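Local coordinates for Pro-Pro endopeptidase (Paenibacillus alvei, PDB 6FPC), which cleaves peptide bonds between two proline residues as a secreted zinc metalloprotease, cutting a cell-surface protein of its own bacterium and so possibly regulating adhesion, at residues His20-Ala23 against Gln28-Glu31; Asp39-Lys44 against His115-Leu120; Gly95-Gly100 against Asn107-Glu112. All coordinates share one frame; numbering follows the deposited sequence.

Contact 1 of 3, residues His20-Ala23 against Gln28-Glu31. With CD (cadmium ion), chain G.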
loop_
_atom_site.group_PDB
_atom_site.type_symbol
_atom_site.label_atom_id
_atom_site.label_comp_id
_atom_site.label_asym_id
_atom_site.label_seq_id
_atom_site.Cartn_x
_atom_site.Cartn_y
_atom_site.Cartn_z
ATOM N N HIS A 20 5.693 20.378 -2.826
ATOM C CA HIS A 20 6.251 19.969 -4.120
ATOM C C HIS A 20 7.291 18.868 -4.036
ATOM O O HIS A 20 7.139 17.845 -4.711
ATOM C CB HIS A 20 6.810 21.167 -4.924
ATOM C CG HIS A 20 5.764 22.108 -5.443
ATOM N ND1 HIS A 20 6.106 23.288 -6.067
ATOM C CD2 HIS A 20 4.413 22.005 -5.424
ATOM C CE1 HIS A 20 4.965 23.880 -6.376
ATOM N NE2 HIS A 20 3.921 23.148 -6.004
ATOM N N SER A 21 8.327 19.059 -3.205
ATOM C CA SER A 21 9.424 18.101 -3.138
ATOM C C SER A 21 9.019 16.768 -2.530
ATOM O O SER A 21 9.507 15.740 -2.994
ATOM C CB SER A 21 10.648 18.697 -2.453
ATOM O OG SER A 21 10.407 18.911 -1.078
ATOM N N GLU A 22 8.119 16.768 -1.532
ATOM C CA GLU A 22 7.650 15.515 -0.928
ATOM C C GLU A 22 6.763 14.724 -1.886
ATOM O O GLU A 22 6.895 13.503 -1.961
ATOM C CB GLU A 22 6.941 15.751 0.403
ATOM C CG GLU A 22 6.765 14.480 1.233
ATOM C CD GLU A 22 7.997 13.610 1.443
ATOM O OE1 GLU A 22 9.111 14.163 1.588
ATOM O OE2 GLU A 22 7.845 12.366 1.462
ATOM N N ALA A 23 5.900 15.423 -2.642
ATOM C CA ALA A 23 5.010 14.793 -3.638
ATOM C C ALA A 23 5.851 14.186 -4.761
ATOM O O ALA A 23 5.588 13.057 -5.151
ATOM C CB ALA A 23 4.016 15.795 -4.187
ATOM N N GLN A 28 8.348 9.395 -7.282
ATOM C CA GLN A 28 9.580 8.683 -7.626
ATOM C C GLN A 28 9.607 7.274 -7.017
ATOM O O GLN A 28 10.008 6.339 -7.706
ATOM C CB GLN A 28 10.823 9.485 -7.209
ATOM C CG GLN A 28 12.089 9.017 -7.903
ATOM N N ARG A 29 9.144 7.112 -5.752
ATOM C CA ARG A 29 9.110 5.791 -5.105
ATOM C C ARG A 29 8.076 4.869 -5.755
ATOM O O ARG A 29 8.292 3.656 -5.805
ATOM C CB ARG A 29 8.910 5.902 -3.591
ATOM C CG ARG A 29 10.146 6.530 -2.900
ATOM C CD ARG A 29 10.062 6.456 -1.387
ATOM N NE ARG A 29 9.015 7.338 -0.876
ATOM C CZ ARG A 29 9.224 8.577 -0.449
ATOM N NH1 ARG A 29 10.447 9.098 -0.464
ATOM N NH2 ARG A 29 8.217 9.302 0.001
ATOM N N LEU A 30 6.997 5.440 -6.326
ATOM C CA LEU A 30 5.999 4.623 -7.020
ATOM C C LEU A 30 6.547 4.001 -8.312
ATOM O O LEU A 30 5.999 3.008 -8.785
ATOM C CB LEU A 30 4.693 5.394 -7.257
ATOM C CG LEU A 30 3.871 5.656 -5.982
ATOM C CD1 LEU A 30 2.833 6.752 -6.221
ATOM C CD2 LEU A 30 3.218 4.347 -5.436
ATOM N N GLU A 31 7.670 4.551 -8.838
ATOM C CA GLU A 31 8.376 4.018 -10.014
ATOM C C GLU A 31 9.005 2.646 -9.729
ATOM O O GLU A 31 9.298 1.917 -10.668
ATOM C CB GLU A 31 9.417 5.008 -10.553
ATOM C CG GLU A 31 8.832 6.115 -11.416
ATOM C CD GLU A 31 8.195 5.782 -12.763
ATOM O OE1 GLU A 31 7.843 6.738 -13.489
ATOM O OE2 GLU A 31 8.033 4.584 -13.094
HETATM CD CD CD G . 8.335 23.814 -6.804
HETATM O O HOH W 1 7.461 26.283 -6.341
HETATM O O HOH W 2 9.408 21.855 -7.673
#
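Glu22 and Arg29 join the first and last turns of helix 20-30 by a salt bridge spanning seven residues, about two turns, on its surface. The gap is bridged by side-chain length. From Glu22 the chain leaves with CG anti to the backbone N (chi1 -165°) and then bends at chi2, which carries the carboxylate along the helix; Arg29 bends at chi3 to bring its guanidinium back. Glu22 OE2 meets Arg29 NH2 at the edge of the guanidinium and in its plane, 3.4 Å away, and the N-H points at the oxygen with an angle of 156°. The two flat groups are turned 29° from each other and share this single weak hydrogen bond. Arginine suits the place because its several N-H groups can serve several acceptors: NE makes a salt bridge to Glu109 of helix 108-121, and NH2 also has a weak hydrogen bond to Ser97 OG.

At the start of the helix, Asn19 OD1 accepts from Glu22 N, while His20 turns outward to a cadmium ion, bound by His20 ND1 at 2.4 Å. Two waters also bind it, and His20 NE2, with Glu17, binds a second cadmium ion. The imidazole, with a nitrogen at two corners of its ring, is well made for such surface metal binding.

An acid in the first turn and a base in the last probably also favour the helix dipole. The long Glu22–Arg29 bond thus looks secondary for Arg29, whose stronger partner is Glu109, and it probably adds a second negative charge beside the guanidinium.

Contact 2 of 3, residues Asp39-Lys44 against His115-Leu120. With CD (cadmium ion), chain F.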
loop_
_atom_site.group_PDB
_atom_site.type_symbol
_atom_site.label_atom_id
_atom_site.label_comp_id
_atom_site.label_asym_id
_atom_site.label_seq_id
_atom_site.Cartn_x
_atom_site.Cartn_y
_atom_site.Cartn_z
ATOM N N ASP A 39 0.310 0.376 -15.598
ATOM C CA ASP A 39 -0.528 0.492 -16.805
ATOM C C ASP A 39 -1.880 -0.186 -16.573
ATOM O O ASP A 39 -2.941 0.413 -16.808
ATOM C CB ASP A 39 0.181 -0.138 -18.019
ATOM C CG ASP A 39 1.351 0.657 -18.586
ATOM O OD1 ASP A 39 2.039 0.136 -19.494
ATOM O OD2 ASP A 39 1.580 1.803 -18.124
ATOM N N ALA A 40 -1.829 -1.425 -16.052
ATOM C CA ALA A 40 -2.999 -2.226 -15.733
ATOM C C ALA A 40 -3.861 -1.516 -14.688
ATOM O O ALA A 40 -5.077 -1.466 -14.852
ATOM C CB ALA A 40 -2.566 -3.598 -15.242
ATOM N N LEU A 41 -3.240 -0.902 -13.655
ATOM C CA LEU A 41 -3.990 -0.139 -12.644
ATOM C C LEU A 41 -4.796 0.985 -13.297
ATOM O O LEU A 41 -5.993 1.123 -13.029
ATOM C CB LEU A 41 -3.046 0.474 -11.602
ATOM C CG LEU A 41 -2.650 -0.393 -10.442
ATOM C CD1 LEU A 41 -1.621 0.339 -9.602
ATOM C CD2 LEU A 41 -3.882 -0.808 -9.597
ATOM N N TYR A 42 -4.136 1.779 -14.157
ATOM C CA TYR A 42 -4.778 2.876 -14.866
ATOM C C TYR A 42 -5.948 2.403 -15.738
ATOM O O TYR A 42 -6.963 3.090 -15.776
ATOM C CB TYR A 42 -3.769 3.663 -15.719
ATOM C CG TYR A 42 -4.353 4.946 -16.267
ATOM C CD1 TYR A 42 -4.409 6.097 -15.486
ATOM C CD2 TYR A 42 -4.892 4.999 -17.551
ATOM C CE1 TYR A 42 -4.937 7.286 -15.987
ATOM C CE2 TYR A 42 -5.448 6.177 -18.054
ATOM C CZ TYR A 42 -5.453 7.322 -17.272
ATOM O OH TYR A 42 -5.996 8.487 -17.747
ATOM N N SER A 43 -5.820 1.244 -16.423
ATOM C CA SER A 43 -6.902 0.721 -17.271
ATOM C C SER A 43 -8.194 0.367 -16.480
ATOM O O SER A 43 -9.269 0.346 -17.079
ATOM C CB SER A 43 -6.430 -0.477 -18.096
ATOM O OG SER A 43 -6.332 -1.640 -17.290
ATOM N N LYS A 44 -8.082 0.132 -15.147
ATOM C CA LYS A 44 -9.203 -0.203 -14.251
ATOM C C LYS A 44 -9.838 1.047 -13.593
ATOM O O LYS A 44 -10.665 0.924 -12.683
ATOM C CB LYS A 44 -8.757 -1.210 -13.156
ATOM C CG LYS A 44 -8.003 -2.436 -13.678
ATOM C CD LYS A 44 -8.898 -3.530 -14.246
ATOM C CE LYS A 44 -8.271 -4.260 -15.420
ATOM N NZ LYS A 44 -7.021 -4.983 -15.054
ATOM N N HIS A 115 -2.376 -3.048 -2.602
ATOM C CA HIS A 115 -3.710 -3.573 -2.324
ATOM C C HIS A 115 -4.562 -3.489 -3.610
ATOM O O HIS A 115 -5.227 -4.468 -3.957
ATOM C CB HIS A 115 -4.418 -2.824 -1.175
ATOM C CG HIS A 115 -3.993 -3.247 0.207
ATOM N ND1 HIS A 115 -4.074 -4.569 0.620
ATOM C CD2 HIS A 115 -3.584 -2.485 1.248
ATOM C CE1 HIS A 115 -3.677 -4.578 1.884
ATOM N NE2 HIS A 115 -3.371 -3.348 2.311
ATOM N N ALA A 116 -4.533 -2.331 -4.316
ATOM C CA ALA A 116 -5.293 -2.155 -5.570
ATOM C C ALA A 116 -4.800 -3.127 -6.645
ATOM O O ALA A 116 -5.615 -3.689 -7.364
ATOM C CB ALA A 116 -5.195 -0.713 -6.054
ATOM N N VAL A 117 -3.478 -3.369 -6.719
ATOM C CA VAL A 117 -2.873 -4.333 -7.663
ATOM C C VAL A 117 -3.423 -5.738 -7.370
ATOM O O VAL A 117 -3.895 -6.423 -8.283
ATOM C CB VAL A 117 -1.315 -4.317 -7.577
ATOM C CG1 VAL A 117 -0.688 -5.403 -8.456
ATOM C CG2 VAL A 117 -0.740 -2.946 -7.927
ATOM N N ASP A 118 -3.395 -6.151 -6.080
ATOM C CA ASP A 118 -3.920 -7.454 -5.664
ATOM C C ASP A 118 -5.394 -7.613 -6.075
ATOM O O ASP A 118 -5.737 -8.587 -6.751
ATOM C CB ASP A 118 -3.791 -7.588 -4.133
ATOM C CG ASP A 118 -4.138 -8.947 -3.570
ATOM O OD1 ASP A 118 -4.025 -9.963 -4.323
ATOM O OD2 ASP A 118 -4.485 -9.013 -2.372
ATOM N N ARG A 119 -6.243 -6.630 -5.717
ATOM C CA ARG A 119 -7.688 -6.697 -5.990
ATOM C C ARG A 119 -8.083 -6.582 -7.425
ATOM O O ARG A 119 -8.925 -7.356 -7.900
ATOM C CB ARG A 119 -8.449 -5.608 -5.202
ATOM C CG ARG A 119 -9.003 -6.102 -3.881
ATOM C CD ARG A 119 -9.579 -4.954 -3.086
ATOM N NE ARG A 119 -10.902 -4.556 -3.573
ATOM C CZ ARG A 119 -11.658 -3.635 -2.983
ATOM N NH1 ARG A 119 -11.233 -3.020 -1.883
ATOM N NH2 ARG A 119 -12.849 -3.330 -3.481
ATOM N N LEU A 120 -7.537 -5.570 -8.105
ATOM C CA LEU A 120 -7.992 -5.187 -9.446
ATOM C C LEU A 120 -7.128 -5.597 -10.610
ATOM O O LEU A 120 -7.619 -5.579 -11.739
ATOM C CB LEU A 120 -8.196 -3.669 -9.464
ATOM C CG LEU A 120 -9.075 -3.104 -8.332
ATOM C CD1 LEU A 120 -9.181 -1.626 -8.436
ATOM C CD2 LEU A 120 -10.507 -3.693 -8.359
HETATM CD CD CD F . -2.842 -2.618 4.332
HETATM O O HOH W 3 -4.130 -1.069 4.715
#
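Leu41, Ala116 and Val117 form the apolar part of the packing of helix 35-43 on helix 108-121. Leu41 divides its two methyl branches between two neighbours: CD2 rests on Ala116 CB at 3.8 Å, and CD1 meets Val117 CG2, also at 3.8 Å. Leu41 and Val117 side chains cross at about a right angle. Val117 presents this branch because CG1 lies anti to its backbone N (chi1 175°), placing CG2 beside that nitrogen. The small Ala116 lets Leu41 CD2 come within 3.9 Å of Ala116 C. The backbones approach closest at Leu41 and Val117, CA atoms 6.6 Å apart. Leu120 adds its CB, 4.4 Å from Lys44 CG.

The polar part is weaker and lies at the exposed edge. Lys44, just past the end of its helix, bends at chi2, chi3 and chi4, folding its chain around the carbonyl of Leu120. Its NZ makes a weak hydrogen bond to Leu120 O at 3.4 Å. A flexible, charged chain suits this place, next to a helix C-terminus that probably welcomes positive charge.

On the far side of helix 108-121, His115 NE2 holds the cadmium ion at 2.2 Å in a site that also binds zinc, with His111, Tyr148 and Glu155 as the other protein ligands. An HExxH helix with a glutamate ligand from a later helix, here 153-166, is the signature of gluzincins, to which the lethal-factor-like M34 family belongs.

Contact 3 of 3, residues Gly95-Gly100 against Asn107-Glu112. With CD (cadmium ion), chain F.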
loop_
_atom_site.group_PDB
_atom_site.type_symbol
_atom_site.label_atom_id
_atom_site.label_comp_id
_atom_site.label_asym_id
_atom_site.label_seq_id
_atom_site.Cartn_x
_atom_site.Cartn_y
_atom_site.Cartn_z
ATOM N N GLY A 95 3.823 13.394 2.832
ATOM C CA GLY A 95 4.669 13.507 4.026
ATOM C C GLY A 95 4.529 12.365 5.013
ATOM O O GLY A 95 5.270 12.295 6.008
ATOM N N TYR A 96 3.598 11.447 4.746
ATOM C CA TYR A 96 3.302 10.339 5.665
ATOM C C TYR A 96 3.800 8.980 5.195
ATOM O O TYR A 96 3.331 7.958 5.703
ATOM C CB TYR A 96 1.794 10.306 5.952
ATOM C CG TYR A 96 1.292 11.458 6.795
ATOM C CD1 TYR A 96 1.358 12.771 6.331
ATOM C CD2 TYR A 96 0.704 11.233 8.029
ATOM C CE1 TYR A 96 0.924 13.838 7.115
ATOM C CE2 TYR A 96 0.233 12.289 8.807
ATOM C CZ TYR A 96 0.333 13.588 8.341
ATOM O OH TYR A 96 -0.150 14.632 9.099
ATOM N N SER A 97 4.744 8.959 4.233
ATOM C CA SER A 97 5.259 7.706 3.653
ATOM C C SER A 97 5.934 6.767 4.658
ATOM O O SER A 97 5.692 5.562 4.614
ATOM C CB SER A 97 6.245 7.997 2.523
ATOM O OG SER A 97 5.624 8.733 1.487
ATOM N N GLU A 98 6.822 7.312 5.525
ATOM C CA GLU A 98 7.620 6.515 6.456
ATOM C C GLU A 98 6.855 5.882 7.591
ATOM O O GLU A 98 5.891 6.457 8.108
ATOM C CB GLU A 98 8.801 7.328 7.039
ATOM C CG GLU A 98 9.873 7.704 6.022
ATOM C CD GLU A 98 10.775 6.606 5.479
ATOM O OE1 GLU A 98 10.985 6.576 4.244
ATOM O OE2 GLU A 98 11.283 5.787 6.280
ATOM N N LYS A 99 7.350 4.698 8.022
ATOM C CA LYS A 99 6.860 3.936 9.162
ATOM C C LYS A 99 6.812 4.871 10.378
ATOM O O LYS A 99 7.764 5.638 10.612
ATOM C CB LYS A 99 7.832 2.776 9.446
ATOM C CG LYS A 99 7.363 1.822 10.549
ATOM C CD LYS A 99 8.413 0.774 10.921
ATOM C CE LYS A 99 8.649 -0.279 9.860
ATOM N N GLY A 100 5.695 4.826 11.090
ATOM C CA GLY A 100 5.460 5.654 12.260
ATOM C C GLY A 100 4.648 6.903 11.978
ATOM O O GLY A 100 4.290 7.606 12.918
ATOM N N ASN A 107 6.545 1.686 3.551
ATOM C CA ASN A 107 6.261 2.784 2.645
ATOM C C ASN A 107 4.779 2.821 2.344
ATOM O O ASN A 107 4.249 1.925 1.683
ATOM C CB ASN A 107 7.063 2.674 1.354
ATOM C CG ASN A 107 6.768 3.833 0.424
ATOM O OD1 ASN A 107 5.942 3.725 -0.477
ATOM N ND2 ASN A 107 7.388 4.974 0.653
ATOM N N LEU A 108 4.131 3.881 2.799
ATOM C CA LEU A 108 2.686 4.001 2.686
ATOM C C LEU A 108 2.156 3.907 1.248
ATOM O O LEU A 108 1.270 3.083 0.994
ATOM C CB LEU A 108 2.182 5.267 3.386
ATOM C CG LEU A 108 0.664 5.418 3.515
ATOM C CD1 LEU A 108 0.044 4.251 4.319
ATOM C CD2 LEU A 108 0.339 6.731 4.194
ATOM N N GLU A 109 2.691 4.707 0.321
ATOM C CA GLU A 109 2.183 4.720 -1.061
ATOM C C GLU A 109 2.374 3.395 -1.781
ATOM O O GLU A 109 1.448 2.973 -2.478
ATOM C CB GLU A 109 2.722 5.903 -1.903
ATOM C CG GLU A 109 4.237 5.967 -2.073
ATOM C CD GLU A 109 4.999 6.694 -0.974
ATOM O OE1 GLU A 109 4.423 6.885 0.123
ATOM O OE2 GLU A 109 6.188 7.031 -1.194
ATOM N N ILE A 110 3.511 2.697 -1.565
ATOM C CA ILE A 110 3.689 1.392 -2.225
ATOM C C ILE A 110 2.710 0.379 -1.640
ATOM O O ILE A 110 2.019 -0.311 -2.405
ATOM C CB ILE A 110 5.154 0.887 -2.208
ATOM C CG1 ILE A 110 6.018 1.758 -3.142
ATOM C CG2 ILE A 110 5.237 -0.595 -2.616
ATOM C CD1 ILE A 110 7.561 1.633 -2.853
ATOM N N HIS A 111 2.634 0.325 -0.285
ATOM C CA HIS A 111 1.747 -0.588 0.455
ATOM C C HIS A 111 0.287 -0.460 -0.028
ATOM O O HIS A 111 -0.335 -1.453 -0.421
ATOM C CB HIS A 111 1.840 -0.322 1.977
ATOM C CG HIS A 111 0.926 -1.193 2.788
ATOM N ND1 HIS A 111 1.372 -2.360 3.369
ATOM C CD2 HIS A 111 -0.388 -1.040 3.071
ATOM C CE1 HIS A 111 0.334 -2.865 4.018
ATOM N NE2 HIS A 111 -0.746 -2.104 3.872
ATOM N N GLU A 112 -0.248 0.766 -0.019
ATOM C CA GLU A 112 -1.639 1.004 -0.422
ATOM C C GLU A 112 -1.868 0.734 -1.910
ATOM O O GLU A 112 -2.902 0.169 -2.254
ATOM C CB GLU A 112 -2.127 2.399 0.010
ATOM C CG GLU A 112 -2.209 2.548 1.538
ATOM C CD GLU A 112 -3.211 1.635 2.239
ATOM O OE1 GLU A 112 -3.022 1.376 3.449
ATOM O OE2 GLU A 112 -4.178 1.171 1.586
HETATM CD CD CD F . -2.842 -2.618 4.332
HETATM O O HOH W 4 9.038 5.006 3.137
HETATM O O HOH W 3 -4.130 -1.069 4.715
#
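Ser97 grips the first turn of helix 108-121 with both its backbone and its hydroxyl, and here the contact is tight. Leu108 N donates to Ser97 O at 2.9 Å, in the carbonyl plane and on a lone pair, so the loop carbonyl satisfies an amide at the helix start. The same oxygen also takes a CA-H...O contact from Asn107. Leu108, pointing toward the loop, packs closely too: its CB touches both Ser97 O and Tyr96 O, and its CD2 lies 3.6 Å from Tyr96 O. Ser97 OG gives a short hydrogen bond of 2.6 Å to Glu109 OE1, on the syn side and 19° out of the carboxylate plane. A serine is small enough to sit against the helix end while still offering a donor. Glu109 comes back to meet it because its CG stands between the backbone N and the carbonyl carbon (chi1 60°); its OE2 also takes a salt bridge from Arg29 of helix 20-30.

Asn107 is the N-cap: its OD1 accepts from Ile110 N at 2.9 Å. Its ND2, with the partner nearly in the amide plane, donates to Glu109 OE2 at 3.0 Å, reaching that oxygen from above the carboxylate plane. The two bonds fix the amide's rotation, and asparagine suits the place by having both an acceptor and a donor. The helix begun here bears the HExxH motif of zinc peptidases: one turn on, His111 NE2 binds the cadmium ion, and Glu112, the predicted proton acceptor, accepts from the water on that metal.

Away from this corner the contact loosens. Tyr96 only grazes Leu108 with its CB, while its ring leads away and the side chain also touches Pro83. Glu98, at the solvent side, reaches the helix through water alone: one molecule donates to Glu98 OE1 at 2.7 Å and accepts from Asn107 ND2 at 3.0 Å.

How the contacts relate
Contact 1 comes first along the chain, within helix 20-30; helix 35-43 follows and supplies the first half of contact 2. Contact 3 falls between the two halves of contact 2, joining the loop after strand 89-93 to the start of helix 108-121, whose later turns pack against 39-44. The centres of contacts 1 and 3 are 11 Å apart, and they touch mainly through Arg29. Contacts 2 and 3 have centres 18 Å apart but share that helix and the metal site of His111 and His115. Contacts 1 and 2 do not touch. The HExxH helix is thus tied to other elements at its beginning and packed near its end, with its two histidine ligands between.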